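Local coordinates for endo-1,4-b-d-mannanase (Trichoderma reesei, PDB 1QNR), which hydrolyses internal beta-1,4-mannosidic linkages of mannan chains, as a fungal endo-mannanase of glycoside hydrolase family 5 with a TIM-barrel catalytic domain, at residues A[98-103]-A[158-163]; A[292-297]-A[301-306]. One frame throughout, in Å; residues are numbered along the deposited sequence.

Interaction 1: residues A[98-103]-A[158-163]; sequences SAEQHN and STAIFA
E100 reaches from the last turn of helix 90-102 to the turn that leads into strand 161-165, and its carboxylate takes a hydrogen bond from the hydroxyl of S158. The donor is S158 OG, 2.8 Å from E100 OE2, and it comes in on the anti lone pair, the one facing away from OE1. The glutamate gets there by leaving the helix with CG anti to its carbonyl carbon (chi1 -68°) and then running extended, which carries the carboxylate out to the serine. On the way its CG passes over the methyl of A160, with E100 CG 3.7 Å from A160 CB. The same methyl also touches its counterpart on the helix, off the axis of either bond: A99 CB and A160 CB lie 4.0 Å apart, so A160 sits against two successive residues of the helix.

S158 OG works in two directions. While giving its proton to E100, it accepts from the backbone N of A160 at 3.1 Å, nearly straight at 165°, which makes an ST turn within the type I beta turn from S158 to I161. The glutamate thus grips a hydroxyl that the turn itself already holds in place. E100 is an exposed residue and S158 a partly exposed one, whereas A99 and A160 are buried.

Strand 105-109 follows the helix and pairs in parallel with strand 161-165 in the TIM barrel, so the helix end packs on two neighbouring barrel strands: A99 also touches L106, to which A160 is bonded through the backbone. On its other flank the helix leans on helix 35-47, where the hydroxyl of S98 bonds D39.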
loop_
_atom_site.group_PDB
_atom_site.type_symbol
_atom_site.label_atom_id
_atom_site.label_comp_id
_atom_site.label_asym_id
_atom_site.label_seq_id
_atom_site.Cartn_x
_atom_site.Cartn_y
_atom_site.Cartn_z
ATOM N N SER A 98 12.422 5.999 -12.116
ATOM C CA SER A 98 12.468 4.656 -12.762
ATOM C C SER A 98 11.084 4.182 -13.131
ATOM O O SER A 98 10.841 3.517 -14.176
ATOM C CB SER A 98 13.206 3.690 -11.781
ATOM O OG SER A 98 13.355 2.422 -12.445
ATOM N N ALA A 99 10.056 4.467 -12.276
ATOM C CA ALA A 99 8.659 4.085 -12.643
ATOM C C ALA A 99 8.247 4.841 -13.909
ATOM O O ALA A 99 7.620 4.254 -14.828
ATOM C CB ALA A 99 7.712 4.427 -11.469
ATOM N N GLU A 100 8.573 6.149 -14.009
ATOM C CA GLU A 100 8.249 6.880 -15.251
ATOM C C GLU A 100 8.939 6.228 -16.468
ATOM O O GLU A 100 8.279 6.075 -17.537
ATOM C CB GLU A 100 8.738 8.335 -15.115
ATOM C CG GLU A 100 7.964 9.171 -14.071
ATOM C CD GLU A 100 8.510 10.569 -13.896
ATOM O OE1 GLU A 100 9.650 10.884 -14.277
ATOM O OE2 GLU A 100 7.765 11.375 -13.287
ATOM N N GLN A 101 10.186 5.814 -16.347
ATOM C CA GLN A 101 10.909 5.233 -17.487
ATOM C C GLN A 101 10.384 3.872 -17.878
ATOM O O GLN A 101 10.413 3.507 -19.081
ATOM C CB GLN A 101 12.400 5.112 -17.096
ATOM C CG GLN A 101 13.339 4.376 -18.059
ATOM C CD GLN A 101 14.736 4.211 -17.411
ATOM O OE1 GLN A 101 15.224 5.209 -16.800
ATOM N NE2 GLN A 101 15.149 2.980 -17.572
ATOM N N HIS A 102 9.950 3.049 -16.909
ATOM C CA HIS A 102 9.499 1.678 -17.129
ATOM C C HIS A 102 7.988 1.595 -17.313
ATOM O O HIS A 102 7.447 0.473 -17.387
ATOM C CB HIS A 102 10.002 0.709 -16.026
ATOM C CG HIS A 102 11.489 0.447 -16.009
ATOM N ND1 HIS A 102 12.355 1.155 -15.224
ATOM C CD2 HIS A 102 12.269 -0.463 -16.736
ATOM C CE1 HIS A 102 13.624 0.719 -15.433
ATOM N NE2 HIS A 102 13.534 -0.211 -16.313
ATOM N N ASN A 103 7.273 2.700 -17.324
ATOM C CA ASN A 103 5.828 2.739 -17.509
ATOM C C ASN A 103 5.096 1.979 -16.390
ATOM O O ASN A 103 4.147 1.214 -16.678
ATOM C CB ASN A 103 5.469 2.213 -18.942
ATOM C CG ASN A 103 6.184 2.994 -20.063
ATOM O OD1 ASN A 103 5.994 4.209 -20.108
ATOM N ND2 ASN A 103 6.992 2.296 -20.855
ATOM N N SER A 158 3.496 14.296 -11.475
ATOM C CA SER A 158 4.037 13.115 -12.150
ATOM C C SER A 158 2.924 12.141 -12.554
ATOM O O SER A 158 2.052 11.805 -11.701
ATOM C CB SER A 158 5.046 12.356 -11.199
ATOM O OG SER A 158 5.415 11.087 -11.882
ATOM N N THR A 159 2.938 11.556 -13.753
ATOM C CA THR A 159 1.948 10.562 -14.140
ATOM C C THR A 159 2.300 9.143 -13.610
ATOM O O THR A 159 1.459 8.261 -13.770
ATOM C CB THR A 159 1.759 10.500 -15.669
ATOM O OG1 THR A 159 3.016 10.271 -16.271
ATOM C CG2 THR A 159 1.191 11.836 -16.210
ATOM N N ALA A 160 3.397 8.995 -12.872
ATOM C CA ALA A 160 3.705 7.654 -12.318
ATOM C C ALA A 160 3.033 7.375 -11.006
ATOM O O ALA A 160 3.216 6.245 -10.535
ATOM C CB ALA A 160 5.246 7.539 -12.187
ATOM N N ILE A 161 2.317 8.269 -10.353
ATOM C CA ILE A 161 1.599 7.945 -9.106
ATOM C C ILE A 161 0.244 7.341 -9.367
ATOM O O ILE A 161 -0.625 7.964 -10.031
ATOM C CB ILE A 161 1.483 9.195 -8.230
ATOM C CG1 ILE A 161 2.842 9.912 -8.050
ATOM C CG2 ILE A 161 0.827 8.852 -6.866
ATOM C CD1 ILE A 161 3.930 9.050 -7.383
ATOM N N PHE A 162 0.047 6.089 -8.935
ATOM C CA PHE A 162 -1.272 5.419 -9.017
ATOM C C PHE A 162 -2.244 6.041 -8.009
ATOM O O PHE A 162 -3.360 6.492 -8.330
ATOM C CB PHE A 162 -1.194 3.899 -8.748
ATOM C CG PHE A 162 -2.456 3.111 -9.029
ATOM C CD1 PHE A 162 -3.462 3.037 -8.053
ATOM C CD2 PHE A 162 -2.677 2.443 -10.232
ATOM C CE1 PHE A 162 -4.626 2.277 -8.222
ATOM C CE2 PHE A 162 -3.799 1.663 -10.445
ATOM C CZ PHE A 162 -4.817 1.627 -9.457
ATOM N N ALA A 163 -1.801 6.099 -6.746
ATOM C CA ALA A 163 -2.598 6.723 -5.663
ATOM C C ALA A 163 -1.697 7.080 -4.454
ATOM O O ALA A 163 -0.742 6.330 -4.133
ATOM C CB ALA A 163 -3.685 5.739 -5.164
#

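Interaction 2: residues A[292-297]-A[301-306]; sequences TTSLTT and GGDMFW
S294 and D303 make a small, buried helix-on-strand contact inside the beta-alpha-beta unit formed by strand 272-277, helix 283-295 and strand 300-309 of the barrel. The last turn of the helix lies over the start of the second strand, and a short connection joins them. S294 and D303 both direct their CB toward the opposite segment, and their CA atoms are 7.2 Å apart. The touch is light: S294 OG stands 4.0 Å from D303 CB, alongside the methylene rather than the carboxylate. With the hydroxyl anti to the backbone N (chi1 -175°), S294 places its OG at the strand; it ends 4.2 Å from G302 O, beyond bonding range. F274 of the preceding strand packs against both side chains.

What couples the two is Y20, whose hydroxyl is hydrogen-bonded to S294 OG and to D303 OD2. That same carboxylate oxygen also bonds H339 NE2, and D303 OD1 bonds the hydroxyl of Y277. Helix and strand are therefore bridged through a third residue, and the aspartate, although buried, has polar partners at both oxygens, which would be expected to lower the cost of keeping a charge there.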
loop_
_atom_site.group_PDB
_atom_site.type_symbol
_atom_site.label_atom_id
_atom_site.label_comp_id
_atom_site.label_asym_id
_atom_site.label_seq_id
_atom_site.Cartn_x
_atom_site.Cartn_y
_atom_site.Cartn_z
ATOM N N THR A 292 -7.879 -16.219 -9.008
ATOM C CA THR A 292 -9.024 -16.422 -9.911
ATOM C C THR A 292 -10.305 -15.819 -9.362
ATOM O O THR A 292 -11.094 -15.197 -10.135
ATOM C CB THR A 292 -9.217 -17.955 -10.100
ATOM O OG1 THR A 292 -8.071 -18.437 -10.825
ATOM C CG2 THR A 292 -10.499 -18.263 -10.888
ATOM N N THR A 293 -10.575 -15.931 -8.067
ATOM C CA THR A 293 -11.750 -15.276 -7.489
ATOM C C THR A 293 -11.722 -13.774 -7.737
ATOM O O THR A 293 -12.728 -13.159 -8.154
ATOM C CB THR A 293 -11.868 -15.657 -6.005
ATOM O OG1 THR A 293 -12.008 -17.091 -5.842
ATOM C CG2 THR A 293 -13.019 -14.955 -5.290
ATOM N N SER A 294 -10.574 -13.126 -7.455
ATOM C CA SER A 294 -10.495 -11.653 -7.625
ATOM C C SER A 294 -10.710 -11.258 -9.066
ATOM O O SER A 294 -11.548 -10.370 -9.355
ATOM C CB SER A 294 -9.088 -11.225 -7.096
ATOM O OG SER A 294 -9.028 -9.783 -7.129
ATOM N N LEU A 295 -10.112 -11.983 -10.057
ATOM C CA LEU A 295 -10.263 -11.623 -11.459
ATOM C C LEU A 295 -11.718 -11.794 -11.912
ATOM O O LEU A 295 -12.123 -11.063 -12.850
ATOM C CB LEU A 295 -9.320 -12.579 -12.272
ATOM C CG LEU A 295 -9.390 -12.440 -13.801
ATOM C CD1 LEU A 295 -9.126 -11.026 -14.283
ATOM C CD2 LEU A 295 -8.289 -13.360 -14.415
ATOM N N THR A 296 -12.455 -12.743 -11.380
ATOM C CA THR A 296 -13.830 -13.022 -11.842
ATOM C C THR A 296 -14.943 -12.520 -10.909
ATOM O O THR A 296 -16.119 -12.897 -11.113
ATOM C CB THR A 296 -14.014 -14.564 -11.990
ATOM O OG1 THR A 296 -13.857 -15.257 -10.747
ATOM C CG2 THR A 296 -13.062 -15.131 -13.064
ATOM N N THR A 297 -14.729 -11.545 -10.036
ATOM C CA THR A 297 -15.737 -10.993 -9.143
ATOM C C THR A 297 -15.985 -9.536 -9.442
ATOM O O THR A 297 -15.080 -8.646 -9.449
ATOM C CB THR A 297 -15.363 -11.181 -7.671
ATOM O OG1 THR A 297 -15.231 -12.565 -7.324
ATOM C CG2 THR A 297 -16.450 -10.678 -6.736
ATOM N N GLY A 301 -11.009 -4.211 -9.075
ATOM C CA GLY A 301 -10.210 -3.549 -10.094
ATOM C C GLY A 301 -8.831 -4.060 -10.304
ATOM O O GLY A 301 -8.219 -3.868 -11.381
ATOM N N GLY A 302 -8.277 -4.775 -9.311
ATOM C CA GLY A 302 -6.909 -5.398 -9.546
ATOM C C GLY A 302 -6.477 -6.056 -8.217
ATOM O O GLY A 302 -7.161 -5.985 -7.210
ATOM N N ASP A 303 -5.282 -6.712 -8.293
ATOM C CA ASP A 303 -4.708 -7.397 -7.110
ATOM C C ASP A 303 -3.177 -7.327 -7.107
ATOM O O ASP A 303 -2.554 -7.150 -8.171
ATOM C CB ASP A 303 -5.129 -8.893 -7.014
ATOM C CG ASP A 303 -4.419 -9.738 -8.104
ATOM O OD1 ASP A 303 -3.293 -10.223 -7.875
ATOM O OD2 ASP A 303 -5.052 -9.940 -9.169
ATOM N N MET A 304 -2.598 -7.319 -5.872
ATOM C CA MET A 304 -1.120 -7.157 -5.690
ATOM C C MET A 304 -0.670 -8.112 -4.621
ATOM O O MET A 304 -0.942 -7.942 -3.404
ATOM C CB MET A 304 -0.810 -5.691 -5.246
ATOM C CG MET A 304 -1.441 -4.696 -6.248
ATOM S SD MET A 304 -1.377 -2.943 -5.809
ATOM C CE MET A 304 0.355 -2.692 -5.995
ATOM N N PHE A 305 0.093 -9.155 -4.988
ATOM C CA PHE A 305 0.590 -10.102 -3.989
ATOM C C PHE A 305 1.657 -9.466 -3.092
ATOM O O PHE A 305 2.388 -8.533 -3.500
ATOM C CB PHE A 305 1.133 -11.395 -4.642
ATOM C CG PHE A 305 2.335 -11.231 -5.575
ATOM C CD1 PHE A 305 2.185 -10.859 -6.900
ATOM C CD2 PHE A 305 3.630 -11.362 -5.060
ATOM C CE1 PHE A 305 3.294 -10.788 -7.747
ATOM C CE2 PHE A 305 4.750 -11.244 -5.936
ATOM C CZ PHE A 305 4.577 -10.911 -7.255
ATOM N N TRP A 306 1.749 -9.993 -1.839
ATOM C CA TRP A 306 2.875 -9.676 -0.949
ATOM C C TRP A 306 3.825 -10.855 -0.975
ATOM O O TRP A 306 3.393 -11.983 -0.530
ATOM C CB TRP A 306 2.358 -9.391 0.508
ATOM C CG TRP A 306 3.527 -9.028 1.407
ATOM C CD1 TRP A 306 4.380 -9.889 2.054
ATOM C CD2 TRP A 306 3.963 -7.699 1.776
ATOM N NE1 TRP A 306 5.329 -9.183 2.765
ATOM C CE2 TRP A 306 5.085 -7.812 2.630
ATOM C CE3 TRP A 306 3.476 -6.411 1.466
ATOM C CZ2 TRP A 306 5.771 -6.733 3.142
ATOM C CZ3 TRP A 306 4.124 -5.296 2.053
ATOM C CH2 TRP A 306 5.271 -5.437 2.869
#

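How the interactions relate
Both contacts set the C-terminal end of a helix against the beginning of a strand in the same parallel barrel sheet, with their centres about 22 Å apart and no touch between them. Interaction 2 is wholly buried and joins consecutive elements of one beta-alpha-beta unit; interaction 1 is partly exposed and joins a helix to a strand much further along the chain, with strand 105-109 between them in sequence. Chemistry follows place. Near the surface, 98-103 and 158-163 combine methyl packing with a direct carboxylate-hydroxyl bond, whereas 292-297 and 301-306 barely touch and are linked through buried hydrogen bonds that reach other parts of the fold.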